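Local coordinates for peroxisomal membrane protein PEX15 (PDB 5VXV) that docks the Pex1/Pex6 AAA-ATPase on the peroxisomal membrane, and is seen here as part of its cytoplasmic domain, at residues Leu21-Ser25 with Thr61-Ile66; Thr119-Glu123 with Val157-His162; Met126-Ile130 with Leu149-Phe153. One frame throughout, in Å; residues are numbered along the deposited sequence.

Contact 1 (Leu21-Ser25 with Thr61-Ile66); sequences LEKMS and TLQSEI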
ATOM      1  N   LEU A  21      -4.038  17.288   6.346  1.00 20.84           N
ATOM      2  CA  LEU A  21      -4.366  16.257   7.324  1.00 21.10           C
ATOM      3  C   LEU A  21      -4.700  16.858   8.684  1.00 21.19           C
ATOM      4  O   LEU A  21      -5.616  16.384   9.366  1.00 21.53           O
ATOM      5  CB  LEU A  21      -3.207  15.266   7.437  1.00 20.95           C
ATOM      6  CG  LEU A  21      -3.067  14.325   6.238  1.00 20.99           C
ATOM      7  CD1 LEU A  21      -1.709  13.644   6.239  1.00 20.76           C
ATOM      8  CD2 LEU A  21      -4.186  13.289   6.232  1.00 21.42           C
ATOM      9  N   GLU A  22      -3.969  17.895   9.102  1.00 20.90           N
ATOM     10  CA  GLU A  22      -4.273  18.527  10.384  1.00 22.00           C
ATOM     11  C   GLU A  22      -5.673  19.128  10.377  1.00 21.44           C
ATOM     12  O   GLU A  22      -6.382  19.082  11.390  1.00 21.96           O
ATOM     13  CB  GLU A  22      -3.231  19.599  10.712  1.00 23.16           C
ATOM     14  CG  GLU A  22      -1.828  19.066  10.994  1.00 26.97           C
ATOM     15  CD  GLU A  22      -1.720  18.350  12.332  1.00 34.17           C
ATOM     16  OE1 GLU A  22      -2.749  18.215  13.028  1.00 38.37           O
ATOM     17  OE2 GLU A  22      -0.599  17.923  12.691  1.00 35.06           O
ATOM     18  N   LYS A  23      -6.093  19.696   9.243  1.00 21.26           N
ATOM     19  CA  LYS A  23      -7.439  20.256   9.156  1.00 21.57           C
ATOM     20  C   LYS A  23      -8.494  19.155   9.186  1.00 21.99           C
ATOM     21  O   LYS A  23      -9.532  19.300   9.842  1.00 22.31           O
ATOM     22  CB  LYS A  23      -7.581  21.100   7.889  1.00 21.46           C
ATOM     23  CG  LYS A  23      -8.927  21.814   7.763  1.00 23.66           C
ATOM     24  CD  LYS A  23      -9.170  22.765   8.924  1.00 27.77           C
HETATM   25  N   MSE A  24      -8.253  18.054   8.480  1.00 22.00           N
HETATM   26  CA  MSE A  24      -9.181  16.928   8.503  1.00 22.40           C
HETATM   27  C   MSE A  24      -9.356  16.442   9.937  1.00 23.56           C
HETATM   28  O   MSE A  24     -10.465  16.121  10.365  1.00 23.01           O
HETATM   29  CB  MSE A  24      -8.682  15.787   7.609  1.00 22.35           C
HETATM   30  CG  MSE A  24      -8.630  16.129   6.124  1.00 22.22           C
HETATM   31 SE   MSE A  24      -8.236  14.593   4.978  1.00 22.26          SE
HETATM   32  CE  MSE A  24      -9.985  13.731   5.033  1.00 22.90           C
ATOM     33  N   SER A  25      -8.246  16.392  10.677  1.00 22.35           N
ATOM     34  CA  SER A  25      -8.301  15.975  12.074  1.00 22.53           C
ATOM     35  C   SER A  25      -9.049  16.993  12.923  1.00 22.69           C
ATOM     36  O   SER A  25      -9.882  16.621  13.757  1.00 23.83           O
ATOM     37  CB  SER A  25      -6.887  15.769  12.614  1.00 23.07           C
ATOM     38  OG  SER A  25      -6.906  15.490  14.002  1.00 22.44           O
ATOM     39  N   THR A  61      -2.579  14.146  18.259  1.00 28.04           N
ATOM     40  CA  THR A  61      -3.956  13.764  17.957  1.00 27.23           C
ATOM     41  C   THR A  61      -4.076  13.250  16.527  1.00 24.11           C
ATOM     42  O   THR A  61      -4.656  12.185  16.283  1.00 24.89           O
ATOM     43  CB  THR A  61      -4.896  14.949  18.185  1.00 30.71           C
ATOM     44  OG1 THR A  61      -4.827  15.360  19.557  1.00 35.37           O
ATOM     45  CG2 THR A  61      -6.339  14.572  17.852  1.00 29.17           C
ATOM     46  N   LEU A  62      -3.535  13.998  15.563  1.00 22.98           N
ATOM     47  CA  LEU A  62      -3.562  13.545  14.176  1.00 21.62           C
ATOM     48  C   LEU A  62      -2.873  12.197  14.027  1.00 20.68           C
ATOM     49  O   LEU A  62      -3.374  11.307  13.330  1.00 21.31           O
ATOM     50  CB  LEU A  62      -2.902  14.587  13.271  1.00 22.57           C
ATOM     51  CG  LEU A  62      -2.639  14.162  11.823  1.00 23.39           C
ATOM     52  CD1 LEU A  62      -3.923  13.702  11.146  1.00 21.64           C
ATOM     53  CD2 LEU A  62      -2.007  15.300  11.037  1.00 26.17           C
ATOM     54  N   GLN A  63      -1.722  12.026  14.676  1.00 22.71           N
ATOM     55  CA  GLN A  63      -0.988  10.772  14.562  1.00 25.55           C
ATOM     56  C   GLN A  63      -1.812   9.603  15.088  1.00 24.58           C
ATOM     57  O   GLN A  63      -1.855   8.536  14.468  1.00 22.79           O
ATOM     58  CB  GLN A  63       0.340  10.880  15.310  1.00 29.76           C
ATOM     59  CG  GLN A  63       1.370   9.850  14.877  1.00 32.74           C
ATOM     60  CD  GLN A  63       2.772  10.169  15.364  1.00 34.02           C
ATOM     61  OE1 GLN A  63       3.472   9.298  15.879  1.00 39.81           O
ATOM     62  NE2 GLN A  63       3.196  11.418  15.189  1.00 29.46           N
ATOM     63  N   SER A  64      -2.483   9.789  16.228  1.00 23.91           N
ATOM     64  CA  SER A  64      -3.287   8.708  16.789  1.00 23.40           C
ATOM     65  C   SER A  64      -4.442   8.347  15.863  1.00 21.74           C
ATOM     66  O   SER A  64      -4.812   7.172  15.749  1.00 21.27           O
ATOM     67  CB  SER A  64      -3.811   9.101  18.169  1.00 27.15           C
ATOM     68  OG  SER A  64      -4.852  10.059  18.069  1.00 31.67           O
ATOM     69  N   GLU A  65      -5.020   9.342  15.188  1.00 21.83           N
ATOM     70  CA  GLU A  65      -6.152   9.078  14.306  1.00 20.72           C
ATOM     71  C   GLU A  65      -5.707   8.372  13.031  1.00 20.53           C
ATOM     72  O   GLU A  65      -6.400   7.474  12.539  1.00 22.48           O
ATOM     73  CB  GLU A  65      -6.878  10.386  13.991  1.00 20.87           C
ATOM     74  CG  GLU A  65      -7.612  10.950  15.201  1.00 22.18           C
ATOM     75  CD  GLU A  65      -8.159  12.349  14.985  1.00 25.25           C
ATOM     76  OE1 GLU A  65      -8.850  12.854  15.896  1.00 28.24           O
ATOM     77  OE2 GLU A  65      -7.903  12.948  13.918  1.00 24.79           O
ATOM     78  N   ILE A  66      -4.546   8.747  12.491  1.00 19.87           N
ATOM     79  CA  ILE A  66      -3.988   8.021  11.352  1.00 19.32           C
ATOM     80  C   ILE A  66      -3.686   6.580  11.744  1.00 19.87           C
ATOM     81  O   ILE A  66      -4.050   5.634  11.034  1.00 18.98           O
ATOM     82  CB  ILE A  66      -2.730   8.734  10.821  1.00 19.04           C
ATOM     83  CG1 ILE A  66      -3.102  10.099  10.239  1.00 20.36           C
ATOM     84  CG2 ILE A  66      -2.024   7.877   9.765  1.00 18.85           C
ATOM     85  CD1 ILE A  66      -1.911  10.947   9.833  1.00 21.81           C
TER
HETATM   86  O   HOH W   1      -2.878  16.833  15.910  1.00 27.68           O
HETATM   87  O   HOH W   2     -10.005  15.116  15.964  1.00 26.45           O

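Contact 2 (Thr119-Glu123 with Val157-His162); sequences TLELE and VKVKLH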
ATOM      1  N   THR A 119       4.548  -7.328  10.162  1.00 16.55           N
ATOM      2  CA  THR A 119       4.916  -7.606   8.778  1.00 15.58           C
ATOM      3  C   THR A 119       4.350  -8.947   8.329  1.00 15.36           C
ATOM      4  O   THR A 119       3.819  -9.066   7.218  1.00 15.04           O
ATOM      5  CB  THR A 119       6.438  -7.579   8.619  1.00 16.30           C
ATOM      6  OG1 THR A 119       6.934  -6.279   8.962  1.00 16.44           O
ATOM      7  CG2 THR A 119       6.846  -7.892   7.179  1.00 15.40           C
ATOM      8  N   LEU A 120       4.442  -9.967   9.186  1.00 15.96           N
ATOM      9  CA  LEU A 120       3.866 -11.268   8.857  1.00 16.58           C
ATOM     10  C   LEU A 120       2.354 -11.173   8.689  1.00 16.59           C
ATOM     11  O   LEU A 120       1.783 -11.800   7.789  1.00 16.36           O
ATOM     12  CB  LEU A 120       4.222 -12.294   9.935  1.00 19.28           C
ATOM     13  CG  LEU A 120       5.465 -13.147   9.658  1.00 20.23           C
ATOM     14  CD1 LEU A 120       6.675 -12.279   9.353  1.00 22.09           C
ATOM     15  CD2 LEU A 120       5.757 -14.076  10.836  1.00 20.95           C
ATOM     16  N   GLU A 121       1.687 -10.398   9.549  1.00 16.15           N
ATOM     17  CA  GLU A 121       0.250 -10.187   9.390  1.00 16.85           C
ATOM     18  C   GLU A 121      -0.060  -9.529   8.054  1.00 16.86           C
ATOM     19  O   GLU A 121      -1.009  -9.921   7.363  1.00 17.50           O
ATOM     20  CB  GLU A 121      -0.291  -9.330  10.534  1.00 19.35           C
ATOM     21  CG  GLU A 121      -0.324 -10.022  11.884  1.00 25.66           C
ATOM     22  CD  GLU A 121      -0.971  -9.162  12.957  1.00 32.48           C
ATOM     23  OE1 GLU A 121      -1.772  -8.267  12.602  1.00 31.00           O
ATOM     24  OE2 GLU A 121      -0.677  -9.380  14.150  1.00 39.76           O
ATOM     25  N   LEU A 122       0.725  -8.519   7.675  1.00 15.05           N
ATOM     26  CA  LEU A 122       0.500  -7.844   6.403  1.00 15.05           C
ATOM     27  C   LEU A 122       0.730  -8.788   5.231  1.00 15.12           C
ATOM     28  O   LEU A 122      -0.006  -8.747   4.239  1.00 15.53           O
ATOM     29  CB  LEU A 122       1.414  -6.625   6.292  1.00 15.57           C
ATOM     30  CG  LEU A 122       1.314  -5.830   4.989  1.00 16.24           C
ATOM     31  CD1 LEU A 122      -0.080  -5.237   4.818  1.00 18.21           C
ATOM     32  CD2 LEU A 122       2.372  -4.745   4.957  1.00 17.41           C
ATOM     33  N   GLU A 123       1.759  -9.634   5.318  1.00 14.70           N
ATOM     34  CA  GLU A 123       2.016 -10.595   4.251  1.00 14.03           C
ATOM     35  C   GLU A 123       0.785 -11.453   3.986  1.00 15.15           C
ATOM     36  O   GLU A 123       0.383 -11.646   2.832  1.00 16.56           O
ATOM     37  CB  GLU A 123       3.214 -11.472   4.612  1.00 15.09           C
ATOM     38  CG  GLU A 123       4.555 -10.761   4.522  1.00 17.38           C
ATOM     39  CD  GLU A 123       5.700 -11.610   5.040  1.00 19.91           C
ATOM     40  OE1 GLU A 123       5.438 -12.648   5.686  1.00 21.37           O
ATOM     41  OE2 GLU A 123       6.866 -11.236   4.801  1.00 21.42           O
ATOM     42  N   VAL A 157       7.668  -5.096   1.289  1.00 15.07           N
ATOM     43  CA  VAL A 157       7.418  -6.003   2.404  1.00 15.24           C
ATOM     44  C   VAL A 157       8.557  -7.012   2.527  1.00 15.19           C
ATOM     45  O   VAL A 157       9.252  -7.049   3.548  1.00 16.93           O
ATOM     46  CB  VAL A 157       6.057  -6.706   2.252  1.00 15.15           C
ATOM     47  CG1 VAL A 157       5.766  -7.577   3.466  1.00 17.35           C
ATOM     48  CG2 VAL A 157       4.951  -5.676   2.068  1.00 15.60           C
ATOM     49  N   LYS A 158       8.770  -7.832   1.494  1.00 14.67           N
ATOM     50  CA  LYS A 158       9.778  -8.886   1.610  1.00 14.97           C
ATOM     51  C   LYS A 158      11.183  -8.302   1.721  1.00 16.17           C
ATOM     52  O   LYS A 158      12.019  -8.828   2.464  1.00 18.57           O
ATOM     53  CB  LYS A 158       9.697  -9.852   0.424  1.00 15.42           C
ATOM     54  CG  LYS A 158       8.338 -10.523   0.208  1.00 19.02           C
ATOM     55  CD  LYS A 158       7.771 -11.187   1.461  1.00 23.77           C
ATOM     56  CE  LYS A 158       8.668 -12.293   1.995  1.00 25.56           C
ATOM     57  NZ  LYS A 158       7.954 -13.145   2.991  1.00 25.81           N
ATOM     58  N   VAL A 159      11.464  -7.219   0.995  1.00 16.26           N
ATOM     59  CA  VAL A 159      12.785  -6.599   1.015  1.00 16.99           C
ATOM     60  C   VAL A 159      12.887  -5.613   2.172  1.00 16.46           C
ATOM     61  O   VAL A 159      13.640  -5.839   3.126  1.00 18.03           O
ATOM     62  CB  VAL A 159      13.090  -5.908  -0.331  1.00 17.07           C
ATOM     63  CG1 VAL A 159      14.337  -5.023  -0.240  1.00 17.57           C
ATOM     64  CG2 VAL A 159      13.267  -6.944  -1.428  1.00 17.40           C
ATOM     65  N   LYS A 160      12.125  -4.518   2.108  1.00 15.89           N
ATOM     66  CA  LYS A 160      12.370  -3.397   3.013  1.00 16.65           C
ATOM     67  C   LYS A 160      11.995  -3.736   4.454  1.00 16.87           C
ATOM     68  O   LYS A 160      12.808  -3.562   5.369  1.00 18.61           O
ATOM     69  CB  LYS A 160      11.607  -2.161   2.536  1.00 17.06           C
ATOM     70  CG  LYS A 160      11.871  -0.927   3.383  1.00 21.03           C
ATOM     71  N   LEU A 161      10.765  -4.201   4.687  1.00 16.38           N
ATOM     72  CA  LEU A 161      10.326  -4.402   6.066  1.00 18.07           C
ATOM     73  C   LEU A 161      11.124  -5.499   6.763  1.00 20.18           C
ATOM     74  O   LEU A 161      11.288  -5.459   7.987  1.00 22.34           O
ATOM     75  CB  LEU A 161       8.829  -4.720   6.114  1.00 18.03           C
ATOM     76  CG  LEU A 161       7.867  -3.541   5.898  1.00 16.50           C
ATOM     77  CD1 LEU A 161       6.423  -4.009   6.023  1.00 17.31           C
ATOM     78  CD2 LEU A 161       8.131  -2.396   6.872  1.00 17.64           C
ATOM     79  N   HIS A 162      11.629  -6.477   6.015  1.00 19.52           N
ATOM     80  CA  HIS A 162      12.470  -7.521   6.591  1.00 20.48           C
ATOM     81  C   HIS A 162      13.958  -7.194   6.521  1.00 22.37           C
ATOM     82  O   HIS A 162      14.769  -7.964   7.046  1.00 24.14           O
ATOM     83  CB  HIS A 162      12.220  -8.860   5.888  1.00 19.76           C
ATOM     84  CG  HIS A 162      10.905  -9.489   6.226  1.00 21.15           C
ATOM     85  ND1 HIS A 162      10.542  -9.810   7.517  1.00 22.81           N
ATOM     86  CD2 HIS A 162       9.870  -9.871   5.439  1.00 20.45           C
ATOM     87  CE1 HIS A 162       9.339 -10.356   7.511  1.00 21.32           C
ATOM     88  NE2 HIS A 162       8.910 -10.408   6.263  1.00 20.86           N
TER
HETATM   89  O   HOH W   3       9.978  -6.462  10.188  1.00 40.06           O

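Contact 3 (Met126-Ile130 with Leu149-Phe153); sequences MSDFI and LIEIF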
HETATM    1  N   MSE A 126      -2.068  -9.358   2.387  1.00 13.88           N
HETATM    2  CA  MSE A 126      -1.806  -9.020   0.997  1.00 13.46           C
HETATM    3  C   MSE A 126      -1.872 -10.246   0.083  1.00 15.43           C
HETATM    4  O   MSE A 126      -2.452 -10.177  -1.000  1.00 14.73           O
HETATM    5  CB  MSE A 126      -0.448  -8.335   0.864  1.00 13.32           C
HETATM    6  CG  MSE A 126      -0.426  -6.939   1.466  1.00 13.03           C
HETATM    7 SE   MSE A 126       1.207  -5.968   1.045  0.75 16.48          SE
HETATM    8  CE  MSE A 126       0.892  -5.613  -0.844  1.00 16.36           C
ATOM      9  N   SER A 127      -1.291 -11.372   0.507  1.00 16.17           N
ATOM     10  CA  SER A 127      -1.328 -12.558  -0.343  1.00 16.13           C
ATOM     11  C   SER A 127      -2.746 -13.108  -0.452  1.00 15.54           C
ATOM     12  O   SER A 127      -3.162 -13.548  -1.529  1.00 15.64           O
ATOM     13  CB  SER A 127      -0.362 -13.625   0.179  1.00 19.35           C
ATOM     14  OG  SER A 127      -0.633 -13.971   1.521  1.00 23.15           O
ATOM     15  N   ASP A 128      -3.508 -13.083   0.644  1.00 14.37           N
ATOM     16  CA  ASP A 128      -4.919 -13.445   0.557  1.00 15.27           C
ATOM     17  C   ASP A 128      -5.651 -12.546  -0.431  1.00 15.57           C
ATOM     18  O   ASP A 128      -6.471 -13.020  -1.227  1.00 16.28           O
ATOM     19  CB  ASP A 128      -5.588 -13.362   1.930  1.00 16.96           C
ATOM     20  CG  ASP A 128      -5.237 -14.533   2.833  1.00 19.66           C
ATOM     21  OD1 ASP A 128      -4.758 -15.573   2.331  1.00 20.00           O
ATOM     22  OD2 ASP A 128      -5.464 -14.412   4.056  1.00 20.89           O
ATOM     23  N   PHE A 129      -5.372 -11.241  -0.398  1.00 13.14           N
ATOM     24  CA  PHE A 129      -6.075 -10.340  -1.303  1.00 12.14           C
ATOM     25  C   PHE A 129      -5.664 -10.573  -2.749  1.00 13.15           C
ATOM     26  O   PHE A 129      -6.499 -10.482  -3.657  1.00 13.19           O
ATOM     27  CB  PHE A 129      -5.829  -8.879  -0.943  1.00 13.12           C
ATOM     28  CG  PHE A 129      -6.379  -7.944  -1.967  1.00 15.08           C
ATOM     29  CD1 PHE A 129      -7.740  -7.702  -2.027  1.00 15.90           C
ATOM     30  CD2 PHE A 129      -5.556  -7.364  -2.914  1.00 15.74           C
ATOM     31  CE1 PHE A 129      -8.264  -6.877  -2.989  1.00 16.61           C
ATOM     32  CE2 PHE A 129      -6.078  -6.535  -3.880  1.00 14.88           C
ATOM     33  CZ  PHE A 129      -7.433  -6.294  -3.919  1.00 15.82           C
ATOM     34  N   ILE A 130      -4.380 -10.840  -2.990  1.00 14.32           N
ATOM     35  CA  ILE A 130      -3.927 -11.103  -4.354  1.00 14.76           C
ATOM     36  C   ILE A 130      -4.721 -12.255  -4.957  1.00 15.88           C
ATOM     37  O   ILE A 130      -5.144 -12.194  -6.118  1.00 15.69           O
ATOM     38  CB  ILE A 130      -2.411 -11.375  -4.373  1.00 14.43           C
ATOM     39  CG1 ILE A 130      -1.642 -10.090  -4.050  1.00 14.25           C
ATOM     40  CG2 ILE A 130      -1.970 -11.903  -5.737  1.00 15.48           C
ATOM     41  CD1 ILE A 130      -0.181 -10.311  -3.717  1.00 16.47           C
ATOM     42  N   LEU A 149       0.934  -3.811  -7.322  1.00 12.11           N
ATOM     43  CA  LEU A 149       0.595  -4.547  -6.107  1.00 13.39           C
ATOM     44  C   LEU A 149       1.652  -5.599  -5.790  1.00 14.22           C
ATOM     45  O   LEU A 149       2.104  -5.721  -4.644  1.00 13.37           O
ATOM     46  CB  LEU A 149      -0.784  -5.189  -6.264  1.00 13.67           C
ATOM     47  CG  LEU A 149      -1.240  -6.133  -5.150  1.00 13.47           C
ATOM     48  CD1 LEU A 149      -1.323  -5.403  -3.818  1.00 16.21           C
ATOM     49  CD2 LEU A 149      -2.576  -6.760  -5.513  1.00 14.43           C
ATOM     50  N   ILE A 150       2.062  -6.376  -6.793  1.00 13.43           N
ATOM     51  CA  ILE A 150       3.062  -7.409  -6.547  1.00 12.93           C
ATOM     52  C   ILE A 150       4.396  -6.773  -6.180  1.00 13.01           C
ATOM     53  O   ILE A 150       5.129  -7.284  -5.326  1.00 13.22           O
ATOM     54  CB  ILE A 150       3.194  -8.341  -7.765  1.00 14.69           C
ATOM     55  CG1 ILE A 150       1.833  -8.944  -8.137  1.00 15.70           C
ATOM     56  CG2 ILE A 150       4.200  -9.451  -7.475  1.00 15.03           C
ATOM     57  CD1 ILE A 150       1.158  -9.728  -7.024  1.00 16.43           C
ATOM     58  N   GLU A 151       4.725  -5.638  -6.797  1.00 13.74           N
ATOM     59  CA  GLU A 151       6.008  -5.012  -6.508  1.00 14.24           C
ATOM     60  C   GLU A 151       6.021  -4.370  -5.123  1.00 13.19           C
ATOM     61  O   GLU A 151       7.077  -4.311  -4.485  1.00 14.69           O
ATOM     62  CB  GLU A 151       6.353  -4.014  -7.613  1.00 17.83           C
ATOM     63  CG  GLU A 151       6.682  -4.728  -8.927  1.00 20.27           C
ATOM     64  CD  GLU A 151       7.301  -3.830  -9.976  1.00 25.21           C
ATOM     65  OE1 GLU A 151       7.395  -2.607  -9.742  1.00 28.28           O
ATOM     66  OE2 GLU A 151       7.695  -4.358 -11.041  1.00 22.58           O
ATOM     67  N   ILE A 152       4.867  -3.922  -4.616  1.00 14.66           N
ATOM     68  CA  ILE A 152       4.795  -3.526  -3.210  1.00 13.94           C
ATOM     69  C   ILE A 152       5.123  -4.716  -2.319  1.00 13.25           C
ATOM     70  O   ILE A 152       5.943  -4.625  -1.399  1.00 13.90           O
ATOM     71  CB  ILE A 152       3.409  -2.948  -2.871  1.00 14.14           C
ATOM     72  CG1 ILE A 152       3.184  -1.615  -3.585  1.00 14.86           C
ATOM     73  CG2 ILE A 152       3.266  -2.750  -1.358  1.00 15.04           C
ATOM     74  CD1 ILE A 152       1.745  -1.131  -3.529  1.00 14.56           C
ATOM     75  N   PHE A 153       4.476  -5.852  -2.579  1.00 12.75           N
ATOM     76  CA  PHE A 153       4.703  -7.042  -1.768  1.00 13.03           C
ATOM     77  C   PHE A 153       6.182  -7.412  -1.745  1.00 13.83           C
ATOM     78  O   PHE A 153       6.756  -7.655  -0.679  1.00 13.96           O
ATOM     79  CB  PHE A 153       3.858  -8.199  -2.306  1.00 13.55           C
ATOM     80  CG  PHE A 153       3.939  -9.451  -1.477  1.00 14.49           C
ATOM     81  CD1 PHE A 153       4.919 -10.396  -1.723  1.00 15.26           C
ATOM     82  CD2 PHE A 153       3.028  -9.684  -0.460  1.00 16.53           C
ATOM     83  CE1 PHE A 153       4.997 -11.548  -0.965  1.00 16.39           C
ATOM     84  CE2 PHE A 153       3.101 -10.837   0.301  1.00 15.59           C
ATOM     85  CZ  PHE A 153       4.087 -11.768   0.049  1.00 16.40           C
TER

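Contact 1 (Leu21-Ser25 with Thr61-Ile66)
Leu62 lays one methyl over the flat carboxylate of Glu22 and turns the other toward the backbone of helix 17-27. This is a steep helix-helix crossing within an all-helical domain: the segment axes approach to 9.7 Å and their directions differ by 83°, so the shared patch is short. The position of CD2 shows how the carboxylate is met. Leu62 CD2 stands 3.3 Å from Glu22 CD, almost straight along the normal to the carboxylate plane, so it lies over the face. Leu62 CD2 also reaches Leu21 CB at 3.8 Å, while Leu62 CD1 sits 3.6 Å from the carbonyl oxygen of Leu21 and closes against Ser25 CB at 3.9 Å. Leu62 is thus wedged among three residues of one helical turn. Glu22 gets there by bending at chi2, and its polar end is anchored twice. OE2 accepts the backbone N-H of Gly59, and OE1 accepts from a water that itself takes the N-H of Leu62, with 2.9 Å between that water and Leu62 N. On the inner side, Leu21 is buried and also packs on Phe45 and Ala48 of helix 39-51. The outer flank is polar. A second water gives its hydrogens to Ser25 O and Glu65 OE1, tying a helix carbonyl to the carboxylate. Beside it, Ser25 holds OG opposite its own backbone N (chi1 174°), aimed at helix 60-70, and donates to Glu65 OE2 over 2.7 Å, meeting that oxygen from 42° above the carboxylate plane.

Contact 2 (Thr119-Glu123 with Val157-His162)
Glu123 carries this contact, reaching from helix 112-136 to the wide, pi-type last turn of helix 143-161 and the residue after it. From CB the chain leaves with CG anti to the carbonyl carbon (chi1 -73°), which lays CG against Val157 CG1 at 3.6 Å. Beyond CG it runs extended, and CD comes within 3.4 Å of Lys158 NZ. The tip, OE2, is gripped by two donors: His162 NE2 at 2.6 Å and Lys158 NZ at 2.8 Å, the latter a salt bridge. They arrive from opposite faces of the carboxylate, 40° and 63° out of its plane, whereas OE2 lies in the plane of the imidazole. Lys158 reaches it by folding at chi2 and chi3. His162 ND1 is bonded to Glu116 OE2, so with a carboxylate at each nitrogen the ring would probably lean toward the doubly protonated form. Thr119 CG2 lies over one face of the His162 ring, 3.4 Å from His162 NE2, and Leu120 CD1 meets the ring edge 3.8 Å from His162 CE1. Thr119 OG1 bonds to Gln115 O and accepts from a water that also donates to Leu161 O. Were Glu123 an alanine, Lys158 would probably lose its counter-charge and the imidazole keep only its bond to Glu116. On the inner side Leu122 CD2 meets Val157 CG2 at 4.0 Å, an apolar layer beneath a charged one, in an antiparallel helical hairpin.

Contact 3 (Met126-Ile130 with Leu149-Phe153)
Leu149 projects from helix 143-161 into the hollow bounded on helix 112-136 by Met126 and, about one turn later, the neighbours Phe129 and Ile130. Its CG stands opposite the backbone N (chi1 173°), and the two methyls part to fill different sides of that hollow. Leu149 CD2 takes one side, 3.8 Å from Ile130 CG1 and 3.9 Å from Phe129 CE2, where it meets the ring at its edge. Leu149 CD1 takes the other and touches Met126 CE at 3.7 Å. Met126, modelled as selenomethionine, supplies the reciprocal bump. Its chain runs out straight to the selenium and then bends at chi3 (72°), which tucks CE into a dip on the facing helix lined by Leu149 CD1, Ile152 CG2 at 3.8 Å and Phe153 CB at 4.2 Å.

The two segments form part of an antiparallel helical hairpin, with directions 159° apart and axes 11.2 Å from each other. That separation leaves room for two layers of branched and long side chains to interlock, and no hydrogen bond crosses between the segments. Farther along, Ile150 CD1 lies 3.6 Å from Ile130 CD1 and also touches Ile130 CG2, so one methyl rests in the notch between both arms of the isoleucine. Phe153 closes the end nearer Met126: the ring comes edge-on to Met126 CB, with CD2 4.0 Å from it. Ser127, next to that ring, turns its OG back to Glu123 O within its own helix. Other helices continue the packing on both flanks: Phe129 touches Ile94 and Ile152 touches Ile102, both of helix 91-108, while Ile150 rests on Ile200 of helix 196-217.

Overall arrangement
Contacts 2 and 3 are two levels of one hairpin, built by helices 112-136 and 143-161, with centres 11 Å apart. Contact 3 is nested inside the loop that contact 2 closes, and they touch directly: Val157 CG2 packs on the selenium of Met126, and the N-H of Lys158 probably bonds to Phe153 O, five residues back, as in a pi-type turn. Ile102 of helix 91-108 lies against both. Contact 1 stands apart, its centre about 26 Å from that of contact 2. It joins helices 17-27 and 60-70, early in this probably cytoplasmic, all-helical part of the protein, while contacts 2 and 3 together hold the later hairpin.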